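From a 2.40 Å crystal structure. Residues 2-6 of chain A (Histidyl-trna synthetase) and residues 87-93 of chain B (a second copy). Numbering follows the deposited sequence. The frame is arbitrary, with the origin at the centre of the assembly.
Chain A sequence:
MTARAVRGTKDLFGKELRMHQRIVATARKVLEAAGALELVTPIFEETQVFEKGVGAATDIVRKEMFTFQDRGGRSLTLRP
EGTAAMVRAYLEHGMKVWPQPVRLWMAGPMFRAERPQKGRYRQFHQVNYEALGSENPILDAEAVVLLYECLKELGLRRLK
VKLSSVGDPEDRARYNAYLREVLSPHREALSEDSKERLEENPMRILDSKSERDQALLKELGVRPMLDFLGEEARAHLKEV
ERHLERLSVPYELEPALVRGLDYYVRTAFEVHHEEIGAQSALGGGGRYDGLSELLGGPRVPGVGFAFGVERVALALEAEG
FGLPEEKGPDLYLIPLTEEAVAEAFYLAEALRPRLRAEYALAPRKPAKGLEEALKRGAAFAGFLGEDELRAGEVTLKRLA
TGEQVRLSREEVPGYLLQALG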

# COMPACT_ATOMS: atom_id res chain seq x y z
N THR A 2 -21.81 10.50 10.76
CA THR A 2 -22.67 10.93 9.61
C THR A 2 -22.06 10.52 8.28
O THR A 2 -22.55 9.61 7.62
CB THR A 2 -22.87 12.47 9.61
OG1 THR A 2 -23.74 12.84 10.69
CG2 THR A 2 -23.48 12.92 8.28
N ALA A 3 -21.00 11.21 7.88
CA ALA A 3 -20.33 10.92 6.62
C ALA A 3 -19.87 9.47 6.55
O ALA A 3 -19.29 8.94 7.50
CB ALA A 3 -19.13 11.85 6.45
N ARG A 4 -20.16 8.82 5.43
CA ARG A 4 -19.76 7.43 5.23
C ARG A 4 -18.78 7.38 4.06
O ARG A 4 -18.65 8.34 3.31
CB ARG A 4 -20.97 6.55 4.91
CG ARG A 4 -22.09 6.60 5.93
CD ARG A 4 -21.61 6.23 7.33
NE ARG A 4 -22.69 6.33 8.31
CZ ARG A 4 -22.51 6.39 9.62
NH1 ARG A 4 -21.28 6.36 10.13
NH2 ARG A 4 -23.55 6.47 10.43
N ALA A 5 -18.10 6.25 3.92
CA ALA A 5 -17.18 6.09 2.81
C ALA A 5 -18.01 6.24 1.53
O ALA A 5 -19.09 5.68 1.43
CB ALA A 5 -16.51 4.71 2.85
N VAL A 6 -17.51 7.02 0.58
CA VAL A 6 -18.19 7.24 -0.69
C VAL A 6 -18.52 5.91 -1.36
O VAL A 6 -17.73 4.96 -1.28
CB VAL A 6 -17.30 8.04 -1.64
CG1 VAL A 6 -18.03 8.30 -2.94
CG2 VAL A 6 -16.87 9.34 -0.98
N VAL B 87 -11.44 8.20 12.35
CA VAL B 87 -12.58 8.49 13.22
C VAL B 87 -13.87 8.21 12.43
O VAL B 87 -14.82 7.65 12.97
CB VAL B 87 -12.61 9.96 13.68
CG1 VAL B 87 -13.94 10.26 14.38
CG2 VAL B 87 -11.45 10.25 14.61
N ARG B 88 -13.87 8.59 11.16
CA ARG B 88 -15.02 8.38 10.29
C ARG B 88 -15.27 6.88 10.13
O ARG B 88 -16.41 6.44 9.99
CB ARG B 88 -14.77 9.04 8.92
CG ARG B 88 -15.98 9.11 7.98
CD ARG B 88 -16.21 7.78 7.27
NE ARG B 88 -15.03 7.35 6.52
CZ ARG B 88 -14.73 6.09 6.25
NH1 ARG B 88 -15.52 5.11 6.67
NH2 ARG B 88 -13.62 5.80 5.59
N ALA B 89 -14.20 6.09 10.17
CA ALA B 89 -14.33 4.64 10.05
C ALA B 89 -14.84 4.03 11.36
O ALA B 89 -15.66 3.11 11.34
CB ALA B 89 -12.99 4.01 9.66
N TYR B 90 -14.36 4.54 12.48
CA TYR B 90 -14.76 4.06 13.80
C TYR B 90 -16.28 4.23 13.93
O TYR B 90 -16.98 3.38 14.48
CB TYR B 90 -14.04 4.89 14.87
CG TYR B 90 -14.45 4.64 16.31
CD1 TYR B 90 -13.72 3.77 17.12
CD2 TYR B 90 -15.53 5.32 16.88
CE1 TYR B 90 -14.05 3.59 18.47
CE2 TYR B 90 -15.86 5.15 18.23
CZ TYR B 90 -15.12 4.29 19.02
OH TYR B 90 -15.43 4.14 20.36
N LEU B 91 -16.76 5.35 13.41
CA LEU B 91 -18.18 5.68 13.42
C LEU B 91 -18.97 4.78 12.47
O LEU B 91 -19.97 4.17 12.87
CB LEU B 91 -18.38 7.14 13.00
CG LEU B 91 -18.59 8.23 14.06
CD1 LEU B 91 -18.09 7.79 15.43
CD2 LEU B 91 -17.90 9.49 13.59
N GLU B 92 -18.53 4.70 11.23
CA GLU B 92 -19.24 3.91 10.23
C GLU B 92 -19.43 2.44 10.61
O GLU B 92 -20.49 1.87 10.36
CB GLU B 92 -18.53 4.01 8.87
CG GLU B 92 -19.33 3.41 7.72
CD GLU B 92 -18.72 3.68 6.35
OE1 GLU B 92 -18.40 4.86 6.06
OE2 GLU B 92 -18.58 2.73 5.56
N HIS B 93 -18.41 1.85 11.23
CA HIS B 93 -18.49 0.44 11.58
C HIS B 93 -18.94 0.13 13.00
O HIS B 93 -18.84 -1.01 13.45
CB HIS B 93 -17.16 -0.23 11.27
CG HIS B 93 -16.77 -0.10 9.83
ND1 HIS B 93 -17.42 -0.78 8.82
CD2 HIS B 93 -15.87 0.72 9.22
CE1 HIS B 93 -16.95 -0.38 7.65
NE2 HIS B 93 -16.01 0.52 7.87

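The N-terminal segment of one histidyl-tRNA synthetase subunit, without regular secondary structure, lies against the C-terminal end of a helix in the second copy. One hydrogen bond joins the two stretches: the backbone N of A5(A) donates to OE1 of E92(B) at 2.6 Å, with an N-H...O angle of 155°. E92(B) reaches this amide with an extended side chain, chi1 and chi2 both t, although its CA-to-CB bond points sideways. The same OE1 forms a salt bridge within the helix to NH1 of R88(B), 3.0 Å away and one turn earlier, so a single carboxylate oxygen serves both chains.

R88(B) is bent rather than extended (chi1 t, chi2 and chi3 m). Chi1 and chi2 set CD 3.3 Å from the carbonyl O of A3(A); the turn at chi3 then helps place the guanidinium with one face toward N of A5(A), which lies 3.9 Å from NH1 of R88(B). That approach is packing; the amide is committed to the glutamate.

R4(A) folds back through m rotamers at chi1 and chi2, then continues with chi3 t, bringing NH1 within 3.6 Å of C of L91(B). Its NH1 is also 3.4 Å from N of E92(B), but both are donors, and the latter is bonded to O of R88(B) at 3.0 Å. The guanidinium of R4(A) thus packs near the backbone of L91(B) and E92(B) without a hydrogen bond to either.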